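Local coordinates for histidine--tRNA ligase (Thermus thermophilus, PDB 1H4V), which attaches L-histidine to tRNA(His) at the expense of ATP, working as a homodimeric class II aminoacyl-tRNA synthetase, at residues E64-Q69 and L76-E81; Y346-L351 and L355-A360; L154-L159 and A313-A318. All blocks are in the same frame, centred on the assembly; numbering follows the deposited sequence.

Interaction 1 of 3, residues E64-Q69 and L76-E81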
# COMPACT_ATOMS: atom_id res chain seq x y z
N GLU A 64 0.42 -17.87 -16.99
CA GLU A 64 -0.38 -16.95 -16.22
C GLU A 64 0.36 -16.17 -15.13
O GLU A 64 -0.24 -15.77 -14.13
CB GLU A 64 -1.57 -17.71 -15.62
CG GLU A 64 -2.56 -18.20 -16.68
CD GLU A 64 -4.00 -18.11 -16.21
OE1 GLU A 64 -4.36 -18.85 -15.27
OE2 GLU A 64 -4.76 -17.29 -16.77
N MET A 65 1.65 -15.95 -15.32
CA MET A 65 2.48 -15.20 -14.37
C MET A 65 3.39 -14.24 -15.13
O MET A 65 3.99 -14.62 -16.14
CB MET A 65 3.34 -16.15 -13.54
CG MET A 65 2.69 -16.71 -12.28
SD MET A 65 3.76 -17.93 -11.43
CE MET A 65 5.38 -17.31 -11.77
N PHE A 66 3.50 -13.01 -14.66
CA PHE A 66 4.38 -12.05 -15.31
C PHE A 66 5.80 -12.35 -14.85
O PHE A 66 6.15 -12.12 -13.70
CB PHE A 66 4.01 -10.61 -14.94
CG PHE A 66 2.68 -10.15 -15.45
CD1 PHE A 66 1.57 -10.15 -14.62
CD2 PHE A 66 2.54 -9.70 -16.76
CE1 PHE A 66 0.33 -9.69 -15.09
CE2 PHE A 66 1.30 -9.25 -17.24
CZ PHE A 66 0.20 -9.24 -16.40
N THR A 67 6.60 -12.87 -15.77
CA THR A 67 7.97 -13.25 -15.48
C THR A 67 8.91 -12.47 -16.38
O THR A 67 8.54 -12.05 -17.47
CB THR A 67 8.16 -14.75 -15.73
OG1 THR A 67 7.21 -15.48 -14.96
CG2 THR A 67 9.56 -15.20 -15.34
N PHE A 68 10.14 -12.27 -15.93
CA PHE A 68 11.11 -11.54 -16.72
C PHE A 68 12.45 -11.63 -16.02
O PHE A 68 12.52 -11.95 -14.84
CB PHE A 68 10.68 -10.08 -16.88
CG PHE A 68 10.59 -9.33 -15.58
CD1 PHE A 68 11.68 -8.62 -15.08
CD2 PHE A 68 9.42 -9.35 -14.83
CE1 PHE A 68 11.61 -7.95 -13.85
CE2 PHE A 68 9.33 -8.68 -13.60
CZ PHE A 68 10.43 -7.98 -13.11
N GLN A 69 13.53 -11.36 -16.74
CA GLN A 69 14.84 -11.40 -16.11
C GLN A 69 15.44 -10.02 -16.10
O GLN A 69 15.30 -9.27 -17.06
CB GLN A 69 15.76 -12.40 -16.80
CG GLN A 69 15.90 -12.22 -18.29
CD GLN A 69 16.63 -13.40 -18.92
OE1 GLN A 69 16.14 -14.53 -18.89
NE2 GLN A 69 17.81 -13.14 -19.48
N LEU A 76 12.89 -13.29 -12.73
CA LEU A 76 12.10 -12.57 -11.73
C LEU A 76 10.62 -12.68 -12.08
O LEU A 76 10.26 -12.69 -13.25
CB LEU A 76 12.52 -11.10 -11.71
CG LEU A 76 13.39 -10.55 -10.57
CD1 LEU A 76 14.54 -11.47 -10.25
CD2 LEU A 76 13.91 -9.17 -10.96
N THR A 77 9.77 -12.75 -11.06
CA THR A 77 8.33 -12.86 -11.28
C THR A 77 7.50 -11.93 -10.39
O THR A 77 7.76 -11.79 -9.20
CB THR A 77 7.84 -14.34 -11.07
OG1 THR A 77 8.28 -15.15 -12.18
CG2 THR A 77 6.33 -14.40 -10.97
N LEU A 78 6.51 -11.28 -10.99
CA LEU A 78 5.61 -10.39 -10.26
C LEU A 78 4.75 -11.27 -9.35
O LEU A 78 4.18 -12.26 -9.80
CB LEU A 78 4.72 -9.63 -11.26
CG LEU A 78 5.03 -8.16 -11.55
CD1 LEU A 78 6.50 -7.92 -11.69
CD2 LEU A 78 4.31 -7.74 -12.81
N ARG A 79 4.67 -10.90 -8.08
CA ARG A 79 3.89 -11.65 -7.10
C ARG A 79 2.48 -12.05 -7.57
O ARG A 79 1.63 -11.19 -7.79
CB ARG A 79 3.78 -10.84 -5.81
CG ARG A 79 3.07 -11.57 -4.69
CD ARG A 79 2.40 -10.57 -3.77
NE ARG A 79 3.36 -9.77 -3.04
CZ ARG A 79 3.18 -8.50 -2.72
NH1 ARG A 79 2.06 -7.89 -3.07
NH2 ARG A 79 4.10 -7.86 -2.02
N PRO A 80 2.23 -13.37 -7.72
CA PRO A 80 0.93 -13.90 -8.15
C PRO A 80 0.05 -14.38 -6.99
O PRO A 80 -1.15 -14.56 -7.14
CB PRO A 80 1.33 -15.06 -9.04
CG PRO A 80 2.47 -15.63 -8.27
CD PRO A 80 3.27 -14.40 -7.83
N GLU A 81 0.68 -14.60 -5.84
CA GLU A 81 -0.01 -15.08 -4.64
C GLU A 81 0.75 -14.57 -3.42
O GLU A 81 1.87 -14.09 -3.54
CB GLU A 81 -0.02 -16.61 -4.60
CG GLU A 81 1.38 -17.21 -4.46
CD GLU A 81 1.36 -18.63 -3.93
OE1 GLU A 81 0.73 -19.50 -4.57
OE2 GLU A 81 1.98 -18.87 -2.87
O HOH W 1 2.57 -12.54 -12.05

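Interaction 2 of 3, residues Y346-L351 and L355-A360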
# COMPACT_ATOMS: atom_id res chain seq x y z
N TYR A 346 -1.45 32.41 2.24
CA TYR A 346 -0.67 32.59 3.47
C TYR A 346 -1.48 32.22 4.70
O TYR A 346 -0.95 31.61 5.63
CB TYR A 346 -0.20 34.04 3.62
CG TYR A 346 0.63 34.52 2.46
CD1 TYR A 346 0.65 35.87 2.11
CD2 TYR A 346 1.39 33.63 1.70
CE1 TYR A 346 1.41 36.32 1.04
CE2 TYR A 346 2.16 34.08 0.63
CZ TYR A 346 2.16 35.42 0.30
OH TYR A 346 2.92 35.87 -0.76
N LEU A 347 -2.75 32.59 4.70
CA LEU A 347 -3.63 32.28 5.82
C LEU A 347 -3.90 30.78 5.90
O LEU A 347 -3.80 30.19 6.97
CB LEU A 347 -4.96 33.05 5.69
CG LEU A 347 -6.02 32.70 6.73
CD1 LEU A 347 -5.46 32.90 8.13
CD2 LEU A 347 -7.26 33.59 6.52
N ALA A 348 -4.24 30.16 4.77
CA ALA A 348 -4.49 28.73 4.76
C ALA A 348 -3.24 27.96 5.24
O ALA A 348 -3.35 27.02 6.02
CB ALA A 348 -4.89 28.27 3.36
N GLU A 349 -2.07 28.38 4.78
CA GLU A 349 -0.84 27.71 5.20
C GLU A 349 -0.60 27.85 6.71
O GLU A 349 -0.03 26.97 7.33
CB GLU A 349 0.36 28.26 4.43
CG GLU A 349 0.88 27.31 3.36
CD GLU A 349 1.28 25.94 3.92
OE1 GLU A 349 2.11 25.90 4.86
OE2 GLU A 349 0.76 24.91 3.43
N ALA A 350 -1.06 28.96 7.28
CA ALA A 350 -0.90 29.21 8.71
C ALA A 350 -1.84 28.33 9.54
O ALA A 350 -1.62 28.12 10.73
CB ALA A 350 -1.18 30.68 9.02
N LEU A 351 -2.88 27.82 8.90
CA LEU A 351 -3.87 26.98 9.57
C LEU A 351 -3.63 25.48 9.38
O LEU A 351 -4.21 24.67 10.10
CB LEU A 351 -5.27 27.36 9.08
CG LEU A 351 -5.69 28.80 9.42
CD1 LEU A 351 -6.97 29.17 8.70
CD2 LEU A 351 -5.87 28.93 10.94
N LEU A 355 -5.73 22.06 10.62
CA LEU A 355 -7.05 22.29 10.05
C LEU A 355 -6.92 22.09 8.56
O LEU A 355 -5.85 22.31 8.00
CB LEU A 355 -7.49 23.72 10.35
CG LEU A 355 -8.69 24.03 11.25
CD1 LEU A 355 -8.82 23.03 12.39
CD2 LEU A 355 -8.51 25.44 11.78
N ARG A 356 -7.98 21.64 7.90
CA ARG A 356 -7.94 21.50 6.46
C ARG A 356 -8.46 22.83 5.89
O ARG A 356 -9.65 23.14 5.99
CB ARG A 356 -8.82 20.34 6.00
CG ARG A 356 -8.83 20.14 4.49
CD ARG A 356 -9.59 18.89 4.09
NE ARG A 356 -9.98 18.92 2.69
CZ ARG A 356 -10.86 18.10 2.14
NH1 ARG A 356 -11.45 17.16 2.87
NH2 ARG A 356 -11.17 18.22 0.85
N ALA A 357 -7.56 23.62 5.32
CA ALA A 357 -7.95 24.92 4.77
C ALA A 357 -7.57 25.05 3.31
O ALA A 357 -6.41 24.88 2.93
CB ALA A 357 -7.29 26.03 5.58
N GLU A 358 -8.57 25.36 2.48
CA GLU A 358 -8.34 25.51 1.05
C GLU A 358 -8.71 26.91 0.60
O GLU A 358 -9.32 27.68 1.34
CB GLU A 358 -9.15 24.46 0.29
CG GLU A 358 -8.65 23.04 0.56
CD GLU A 358 -9.51 21.97 -0.08
OE1 GLU A 358 -9.71 22.02 -1.32
OE2 GLU A 358 -9.99 21.07 0.65
N TYR A 359 -8.34 27.25 -0.63
CA TYR A 359 -8.61 28.58 -1.14
C TYR A 359 -8.74 28.58 -2.65
O TYR A 359 -8.18 27.72 -3.33
CB TYR A 359 -7.46 29.51 -0.72
CG TYR A 359 -6.12 29.03 -1.24
CD1 TYR A 359 -5.72 29.29 -2.55
CD2 TYR A 359 -5.29 28.24 -0.44
CE1 TYR A 359 -4.53 28.77 -3.06
CE2 TYR A 359 -4.10 27.71 -0.94
CZ TYR A 359 -3.73 27.99 -2.25
OH TYR A 359 -2.58 27.43 -2.77
N ALA A 360 -9.47 29.55 -3.18
CA ALA A 360 -9.66 29.67 -4.62
C ALA A 360 -8.45 30.43 -5.15
O ALA A 360 -7.91 31.30 -4.46
CB ALA A 360 -10.94 30.44 -4.93

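Interaction 3 of 3, residues L154-L159 and A313-A318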
# COMPACT_ATOMS: atom_id res chain seq x y z
N LEU A 154 -17.37 -6.38 7.91
CA LEU A 154 -17.54 -5.47 6.78
C LEU A 154 -19.01 -5.20 6.53
O LEU A 154 -19.36 -4.32 5.75
CB LEU A 154 -16.90 -6.05 5.52
CG LEU A 154 -15.38 -6.16 5.51
CD1 LEU A 154 -14.94 -6.90 4.27
CD2 LEU A 154 -14.76 -4.78 5.56
N GLY A 155 -19.88 -5.96 7.19
CA GLY A 155 -21.30 -5.78 7.03
C GLY A 155 -21.96 -6.81 6.13
O GLY A 155 -23.19 -6.82 5.98
N LEU A 156 -21.16 -7.66 5.51
CA LEU A 156 -21.71 -8.68 4.63
C LEU A 156 -22.51 -9.71 5.44
O LEU A 156 -22.13 -10.05 6.56
CB LEU A 156 -20.59 -9.38 3.87
CG LEU A 156 -19.83 -8.55 2.83
CD1 LEU A 156 -18.63 -9.32 2.30
CD2 LEU A 156 -20.79 -8.18 1.69
N ARG A 157 -23.62 -10.16 4.87
CA ARG A 157 -24.45 -11.18 5.51
C ARG A 157 -24.71 -12.25 4.45
O ARG A 157 -24.30 -12.10 3.31
CB ARG A 157 -25.78 -10.60 6.02
CG ARG A 157 -26.47 -9.65 5.07
CD ARG A 157 -26.44 -8.25 5.64
NE ARG A 157 -26.87 -7.26 4.65
CZ ARG A 157 -27.05 -5.98 4.91
NH1 ARG A 157 -26.84 -5.51 6.13
NH2 ARG A 157 -27.43 -5.15 3.94
N ARG A 158 -25.38 -13.33 4.82
CA ARG A 158 -25.63 -14.40 3.87
C ARG A 158 -24.29 -14.95 3.39
O ARG A 158 -24.06 -15.18 2.20
CB ARG A 158 -26.46 -13.88 2.69
CG ARG A 158 -27.91 -13.65 3.09
CD ARG A 158 -28.73 -12.94 2.04
NE ARG A 158 -30.12 -12.83 2.48
CZ ARG A 158 -31.04 -12.06 1.90
NH1 ARG A 158 -30.72 -11.31 0.85
NH2 ARG A 158 -32.28 -12.03 2.38
N LEU A 159 -23.39 -15.15 4.35
CA LEU A 159 -22.06 -15.68 4.08
C LEU A 159 -22.12 -17.18 4.26
O LEU A 159 -22.52 -17.66 5.31
CB LEU A 159 -21.04 -15.08 5.06
CG LEU A 159 -20.70 -13.61 4.86
CD1 LEU A 159 -19.76 -13.13 5.96
CD2 LEU A 159 -20.07 -13.45 3.49
N ALA A 313 -15.43 -5.83 -2.35
CA ALA A 313 -16.07 -4.54 -2.65
C ALA A 313 -17.30 -4.78 -3.53
O ALA A 313 -18.31 -4.08 -3.41
CB ALA A 313 -15.09 -3.61 -3.36
N LEU A 314 -17.23 -5.76 -4.43
CA LEU A 314 -18.38 -6.05 -5.28
C LEU A 314 -19.50 -6.64 -4.44
O LEU A 314 -20.67 -6.29 -4.60
CB LEU A 314 -18.01 -7.02 -6.41
CG LEU A 314 -17.37 -6.42 -7.67
CD1 LEU A 314 -16.87 -7.55 -8.56
CD2 LEU A 314 -18.38 -5.56 -8.42
N ALA A 315 -19.15 -7.55 -3.53
CA ALA A 315 -20.16 -8.16 -2.67
C ALA A 315 -20.86 -7.08 -1.85
O ALA A 315 -22.08 -7.10 -1.71
CB ALA A 315 -19.53 -9.19 -1.77
N LEU A 316 -20.09 -6.13 -1.31
CA LEU A 316 -20.67 -5.05 -0.52
C LEU A 316 -21.61 -4.22 -1.39
O LEU A 316 -22.72 -3.89 -0.98
CB LEU A 316 -19.58 -4.15 0.07
CG LEU A 316 -18.86 -4.68 1.30
CD1 LEU A 316 -17.76 -3.71 1.71
CD2 LEU A 316 -19.85 -4.87 2.44
N GLU A 317 -21.14 -3.90 -2.59
CA GLU A 317 -21.92 -3.13 -3.55
C GLU A 317 -23.24 -3.85 -3.85
O GLU A 317 -24.30 -3.24 -3.89
CB GLU A 317 -21.12 -2.96 -4.83
CG GLU A 317 -21.78 -2.15 -5.92
CD GLU A 317 -20.92 -2.07 -7.17
OE1 GLU A 317 -20.91 -3.04 -7.96
OE2 GLU A 317 -20.23 -1.04 -7.35
N ALA A 318 -23.15 -5.17 -4.07
CA ALA A 318 -24.32 -5.98 -4.36
C ALA A 318 -25.34 -5.92 -3.22
O ALA A 318 -26.54 -5.94 -3.46
CB ALA A 318 -23.90 -7.43 -4.61

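Interaction 1 of 3, residues E64-Q69 and L76-E81
Phe-68 and Leu-76 form an antiparallel hydrogen-bonded pair, Phe-68 N giving to Leu-76 O at 2.7 Å, and Thr-67 with Thr-77 is the adjoining non-hydrogen-bonded pair; the two short strand axes run at 146°. Leu-78 N extends the pairing to Phe-66 O at 2.9 Å, nearly straight (165°). A water bridges the two segments, accepting from Phe-66 N and donating to Leu-78 O. On one face Thr-67 OG1 and Thr-77 OG1 are hydrogen-bonded at 3.0 Å, and Thr-77 OG1 is also hydrogen-bonded to Thr-47 OG1. On the other face, Phe-68 CG stands between its backbone N and carbonyl carbon (chi1 62°), which folds the ring over the neighbouring strand: Leu-76 CB sits over a ring face, 4.1 Å from its centroid, in a CH-pi contact, while Leu-78 CD1 meets the ring edge in plane, 3.5 Å from Phe-68 CE2. Leu-78 CD2 packs on Phe-66 CB at 3.6 Å. Met-65 CG lies 3.9 Å from Pro-80 CB. In this beta hairpin of the catalytic region, 75-78 is central in a three-stranded antiparallel sheet, between 44-46 and 67-69; Phe-111 of strand 102-111 touches Phe-66 and Leu-78, and the Phe-66 ring meets Phe-44, the Phe-68 ring Phe-68, of the second subunit.

Interaction 2 of 3, residues Y346-L351 and L355-A360
Apolar packing between Ala-348 and Ala-357 forms the centre of this buried contact, where the helix segment 346-351 runs nearly antiparallel to strand 357-359 (167° between directions, 7.6 Å between the short axes). The two methyls meet at 4.0 Å, CB of Ala-348 to CB of Ala-357, and the CA atoms of the same residues are 5.1 Å apart, a close approach that the small side chains permit. The Ala-348 methyl also reaches Tyr-359: with CG between the backbone N and carbonyl carbon (chi1 59°), the ring is turned so that CD2 lies 3.8 Å from Ala-348 CB, the methyl approaching the ring obliquely. One turn along the helix, Leu-351 CB contacts Ala-357 CB at 4.3 Å, and the Leu-351 side chain also touches Leu-331 of strand 331-335 and Pro-413 and Leu-416 of helix 412-419.

The polar link across the segments is a backbone bond: Leu-355 N donates to Leu-351 O at 3.1 Å, with the donor tilted 17° from the carbonyl plane, joining the helix end to the chain that returns as a strand.

A salt bridge lies within segment 355-360. Arg-356 and Glu-358 point away from the helix, and the guanidinium grips one carboxylate oxygen side-on: Arg-356 NE is 3.0 Å from Glu-358 OE2, and NH2 bonds that same oxygen from its syn side.

Tyr-346 OH is hydrogen-bonded to His-243 of the second subunit. Strand 331-335, helix 338-351 and strand 357-359 form a beta-alpha-beta crossover with parallel neighbouring strands, laying the helix over a face of the mixed sheet, beside its outermost strand 357-359, in the anticodon-binding domain of this class IIa synthetase.

Interaction 3 of 3, residues L154-L159 and A313-A318
A Schellman motif closes helix 137-153 just before Leu-156 reaches across to Leu-316 and Ala-315 on helix 309-318. The motif turns on Gly-155, with its positive phi of 103°; at these backbone angles a side chain would press against the carbonyl oxygen of Leu-154. The turn directs the chain from the helix end into the loop that leads to strand 160-165.

Leu-156 carries the contact mainly through its CD2 branch. This CD2 lies 3.5 Å from Leu-316 CD2, and the two side chains cross at about a right angle. The same Leu-156 methyl comes 3.8 Å from Ala-315 CB and rests against the helix backbone at Ala-315 C, 3.7 Å away. With CG anti to the carbonyl carbon (chi1 -68°), the Leu-156 side chain bends so that CD2 reaches the helix.

This is loop-to-helix packing between two separated parts of the catalytic region, 154 residues apart along the chain. Leu-282 of strand 281-287 touches both Leu-156 and Ala-315, so the contact lies beside the large mixed sheet to which both that strand and 160-165 belong.

Leu-316 CD2 also lies 3.4 Å from the backbone oxygen Leu-154 O, with Leu-154 CB at 4.4 Å from the same Leu-316 CD2. Cutting Leu-156 back to an alanine removes both branches and is likely to leave Leu-316 CD2 and the Ala-315 methyl without their shared partner, opening a gap between loop and helix. Met-19 of helix 14-33 and Phe-321 touch Leu-316 as well, while Arg-157 forms a salt bridge with Glu-319.

How the interactions relate
Along the chain, interaction 1 closes first; interaction 3 opens with 154-159 and closes with 313-318, and interaction 2 follows at 346-360. Interactions 1 and 3 both lie in the catalytic region but on separate elements, a hairpin in a small antiparallel sheet and a loop-helix contact beside the large mixed sheet, with nearest atoms about 17 Å apart. Interaction 2 belongs to the anticodon-binding domain, its centre about 45 Å from that of interaction 1 and about 39 Å from that of interaction 3. Interactions 1 and 2 touch the second subunit, whereas no other chain of the assembly touches the segments of interaction 3, so the dimer contacts involve both the catalytic region and the anticodon-binding domain.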